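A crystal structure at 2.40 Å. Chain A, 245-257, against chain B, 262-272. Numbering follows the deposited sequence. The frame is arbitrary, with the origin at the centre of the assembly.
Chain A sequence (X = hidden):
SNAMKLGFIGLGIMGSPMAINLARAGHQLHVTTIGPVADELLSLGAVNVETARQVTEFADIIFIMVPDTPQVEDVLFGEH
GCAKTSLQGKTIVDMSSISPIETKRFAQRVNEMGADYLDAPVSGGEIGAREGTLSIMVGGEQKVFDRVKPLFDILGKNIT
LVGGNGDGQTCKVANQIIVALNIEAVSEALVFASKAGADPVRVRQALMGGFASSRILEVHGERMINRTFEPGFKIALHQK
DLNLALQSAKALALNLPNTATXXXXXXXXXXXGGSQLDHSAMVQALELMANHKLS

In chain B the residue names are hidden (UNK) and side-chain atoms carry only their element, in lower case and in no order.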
# COMPACT_ATOMS: atom_id res chain seq x y z
N ALA A 245 -5.37 9.26 -13.38
CA ALA A 245 -6.16 8.32 -12.59
C ALA A 245 -6.23 8.75 -11.12
O ALA A 245 -7.31 8.82 -10.54
CB ALA A 245 -5.59 6.92 -12.68
N LEU A 246 -5.08 9.03 -10.52
CA LEU A 246 -5.05 9.44 -9.12
C LEU A 246 -5.74 10.80 -8.85
O LEU A 246 -6.37 10.98 -7.82
CB LEU A 246 -3.61 9.44 -8.61
CG LEU A 246 -3.02 8.03 -8.47
CD1 LEU A 246 -1.51 8.10 -8.28
CD2 LEU A 246 -3.69 7.33 -7.29
N GLN A 247 -5.62 11.74 -9.78
CA GLN A 247 -6.28 13.04 -9.59
C GLN A 247 -7.79 12.86 -9.79
O GLN A 247 -8.59 13.48 -9.09
CB GLN A 247 -5.73 14.08 -10.57
CG GLN A 247 -4.31 14.54 -10.28
CD GLN A 247 -4.17 15.21 -8.92
OE1 GLN A 247 -3.98 14.55 -7.90
NE2 GLN A 247 -4.29 16.54 -8.90
N SER A 248 -8.16 12.00 -10.74
CA SER A 248 -9.57 11.72 -11.01
C SER A 248 -10.13 11.00 -9.78
O SER A 248 -11.21 11.33 -9.27
CB SER A 248 -9.73 10.81 -12.24
OG SER A 248 -9.27 11.44 -13.42
N ALA A 249 -9.37 10.02 -9.33
CA ALA A 249 -9.73 9.23 -8.16
C ALA A 249 -9.96 10.15 -6.98
O ALA A 249 -10.92 9.96 -6.24
CB ALA A 249 -8.62 8.25 -7.84
N LYS A 250 -9.09 11.14 -6.81
CA LYS A 250 -9.21 12.07 -5.70
C LYS A 250 -10.48 12.92 -5.84
O LYS A 250 -11.17 13.17 -4.85
CB LYS A 250 -7.98 12.99 -5.64
CG LYS A 250 -8.04 14.04 -4.54
CD LYS A 250 -6.87 15.03 -4.64
CE LYS A 250 -7.22 16.36 -3.97
NZ LYS A 250 -6.22 17.45 -4.21
N ALA A 251 -10.78 13.35 -7.06
CA ALA A 251 -11.97 14.17 -7.31
C ALA A 251 -13.28 13.39 -7.15
O ALA A 251 -14.27 13.91 -6.65
CB ALA A 251 -11.89 14.80 -8.70
N LEU A 252 -13.27 12.13 -7.58
CA LEU A 252 -14.44 11.28 -7.49
C LEU A 252 -14.44 10.51 -6.17
O LEU A 252 -15.31 9.70 -5.90
CB LEU A 252 -14.43 10.29 -8.66
CG LEU A 252 -14.47 10.95 -10.03
CD1 LEU A 252 -13.91 10.00 -11.09
CD2 LEU A 252 -15.91 11.39 -10.33
N ALA A 253 -13.44 10.78 -5.34
CA ALA A 253 -13.31 10.12 -4.05
C ALA A 253 -13.22 8.60 -4.19
O ALA A 253 -14.06 7.90 -3.65
CB ALA A 253 -14.47 10.50 -3.13
N LEU A 254 -12.22 8.10 -4.91
CA LEU A 254 -12.01 6.65 -5.08
C LEU A 254 -10.72 6.26 -4.38
O LEU A 254 -9.72 6.98 -4.46
CB LEU A 254 -11.87 6.27 -6.55
CG LEU A 254 -13.09 6.33 -7.47
CD1 LEU A 254 -12.65 6.39 -8.92
CD2 LEU A 254 -13.97 5.14 -7.22
N ASN A 255 -10.73 5.12 -3.69
CA ASN A 255 -9.54 4.61 -3.01
C ASN A 255 -8.90 3.61 -3.98
O ASN A 255 -9.36 2.47 -4.07
CB ASN A 255 -9.93 3.88 -1.71
CG ASN A 255 -8.72 3.43 -0.88
OD1 ASN A 255 -7.66 3.08 -1.41
ND2 ASN A 255 -8.89 3.42 0.44
N LEU A 256 -7.87 4.04 -4.71
CA LEU A 256 -7.18 3.15 -5.65
C LEU A 256 -5.84 2.87 -5.01
O LEU A 256 -4.82 3.50 -5.33
CB LEU A 256 -6.98 3.83 -7.00
CG LEU A 256 -8.27 4.30 -7.70
CD1 LEU A 256 -7.92 4.98 -9.02
CD2 LEU A 256 -9.19 3.10 -7.94
N PRO A 257 -5.82 1.90 -4.09
CA PRO A 257 -4.58 1.57 -3.40
C PRO A 257 -3.44 1.05 -4.26
O PRO A 257 -2.33 1.56 -4.16
CB PRO A 257 -5.04 0.59 -2.33
CG PRO A 257 -6.19 -0.11 -3.00
CD PRO A 257 -6.91 1.00 -3.70
N UNK B 262 -2.29 6.96 2.59
CA UNK B 262 -3.07 7.87 3.42
C UNK B 262 -3.94 8.74 2.54
O UNK B 262 -5.08 9.04 2.89
c UNK B 262 -2.17 8.76 4.30
s UNK B 262 -1.35 7.91 5.68
N UNK B 263 -3.43 9.17 1.39
CA UNK B 263 -4.23 10.01 0.51
C UNK B 263 -5.46 9.21 0.05
O UNK B 263 -6.59 9.73 0.04
c UNK B 263 -4.41 12.80 -0.96
c UNK B 263 -3.39 10.47 -0.69
o UNK B 263 -4.96 12.86 0.13
c UNK B 263 -4.09 11.46 -1.62
n UNK B 263 -4.06 13.88 -1.64
N UNK B 264 -5.25 7.95 -0.28
CA UNK B 264 -6.36 7.10 -0.72
C UNK B 264 -7.32 6.82 0.43
O UNK B 264 -8.53 6.73 0.23
c UNK B 264 -5.83 5.79 -1.28
o UNK B 264 -4.49 7.82 -3.86
c UNK B 264 -5.28 6.93 -3.46
o UNK B 264 -6.43 6.75 -3.92
c UNK B 264 -4.80 5.99 -2.36
N UNK B 265 -6.78 6.67 1.63
CA UNK B 265 -7.63 6.44 2.79
C UNK B 265 -8.55 7.67 2.96
O UNK B 265 -9.74 7.51 3.25
c UNK B 265 -5.07 4.67 5.13
c UNK B 265 -6.77 6.19 4.03
c UNK B 265 -6.08 4.81 3.99
c UNK B 265 -7.14 3.73 4.09
N UNK B 266 -7.99 8.87 2.77
CA UNK B 266 -8.77 10.10 2.85
C UNK B 266 -9.84 10.14 1.74
O UNK B 266 -10.92 10.69 1.94
c UNK B 266 -7.87 11.34 2.73
c UNK B 266 -5.90 12.19 4.04
c UNK B 266 -7.32 12.10 6.43
c UNK B 266 -5.28 12.59 5.25
c UNK B 266 -5.99 12.54 6.43
c UNK B 266 -7.92 11.71 5.23
c UNK B 266 -7.21 11.75 4.02
N UNK B 267 -9.54 9.56 0.58
CA UNK B 267 -10.52 9.55 -0.50
C UNK B 267 -11.72 8.75 -0.03
O UNK B 267 -12.85 9.04 -0.40
o UNK B 267 -9.00 11.01 -2.36
c UNK B 267 -9.07 9.79 -2.59
c UNK B 267 -9.97 8.88 -1.78
n UNK B 267 -8.37 9.21 -3.56
N UNK B 268 -11.47 7.73 0.79
CA UNK B 268 -12.52 6.89 1.33
C UNK B 268 -13.34 7.69 2.33
O UNK B 268 -14.56 7.54 2.40
c UNK B 268 -12.98 4.94 2.90
o UNK B 268 -11.53 4.69 0.99
c UNK B 268 -11.94 5.61 2.01
N UNK B 269 -12.67 8.55 3.09
CA UNK B 269 -13.39 9.39 4.04
C UNK B 269 -14.34 10.31 3.29
O UNK B 269 -15.50 10.46 3.66
c UNK B 269 -12.42 10.22 4.88
s UNK B 269 -11.47 9.25 6.06
N UNK B 270 -13.83 10.93 2.22
CA UNK B 270 -14.63 11.84 1.41
C UNK B 270 -15.89 11.12 0.96
O UNK B 270 -17.01 11.52 1.30
c UNK B 270 -13.85 12.32 0.20
N UNK B 271 -15.70 10.04 0.22
CA UNK B 271 -16.82 9.26 -0.30
C UNK B 271 -17.83 8.86 0.76
O UNK B 271 -18.92 8.39 0.43
c UNK B 271 -16.29 8.02 -1.00
N UNK B 272 -17.48 9.04 2.03
CA UNK B 272 -18.37 8.67 3.12
C UNK B 272 -18.61 9.84 4.08
O UNK B 272 -18.66 9.68 5.30
c UNK B 272 -17.77 6.17 3.02
n UNK B 272 -16.66 5.94 2.33
c UNK B 272 -17.79 7.45 3.87
o UNK B 272 -18.73 5.40 3.00
O HOH W 1 -5.66 9.87 -5.28
O HOH W 2 -11.51 13.32 -2.08

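Position B262 carries one carbon and then one sulfur, well beyond the reach of chain A; a lone terminal sulfur on CB makes it Cys B262. Position B263 has three carbons, the third bearing one oxygen and one nitrogen; CB points sideways but the end comes nearer, and the nitrogen lies 4.3 Å from CD of Lys A250, a packing contact at the margin. The longer amide is Gln B263.

At B264 there are again three carbons, but the third carries two oxygens, a carboxylate. CB points toward chain A, and one of the two oxygens lies 3.2 Å from N of Leu A256, so this is Glu B264. Both chi1 and chi2 are m, which keeps the side chain compact, and OE1 accepts a hydrogen bond from N of Leu A256, capturing the amide at an N-cap position. OE2 accepts from water 1 at 2.8 Å, and the same water donates to O of Leu A246 at 2.9 Å.

Position B265 shows four carbons forked at the second. CB points away, and the contact with chain A is slight: a terminal carbon of the fork is 4.1 Å from ND2 of Asn A255. The fork gives Leu B265. At B266 one carbon leads to a six-carbon ring with no heteroatom, turned away from chain A, so it is Phe B266.

Position B267 holds two carbons, the second with one oxygen and one nitrogen. CB points toward chain A, and the nitrogen lies 2.8 Å from O of Leu A254; the short amide is Asn B267. Its ND2 donates to that carbonyl and weakly to OE1 of Glu B264 at 3.2 Å. This matters because O of Leu A254 and OE1 of Glu B264 are both acceptors, 3.3 Å apart, and the amide supplies protons to each. ND2 of Asn B267 also donates to water 1, whose oxygen accepts at 3.3 Å.

At B268 a single carbon bears one oxygen and one carbon, and the oxygen accepts from ND2 of Asn A255 at 3.0 Å with an angle of 159°: the beta-branched Thr B268. Position B269, one carbon then sulfur, points away and is Cys B269. B270 and B271 each have a single carbon, 3.8 and 3.7 Å respectively from CB of Ala A253, hence Ala B270 and Ala B271. B272, two carbons with oxygen and nitrogen on the second, leaves chain A alone and is Asn B272; its ND2 donates to O of Thr B268 at 2.6 Å.

The contact works by reading backbone with side chains. Past the end of its helix, Ala A253 takes positive phi, and the loop after it runs along the helix of chain B, where positions 264, 267 and 268 meet the amide of Leu A256, the carbonyl of Leu A254 and the side chain of Asn A255. Three hydrogen bonds accompany a register in which Ala A253 lies nearest Asn B267 and Asn A255 nearest Glu B264; water 1 ties in the preceding helix, and small alanines pack closely at the other end.

Chain B (262-272) CQELFNTCAAN
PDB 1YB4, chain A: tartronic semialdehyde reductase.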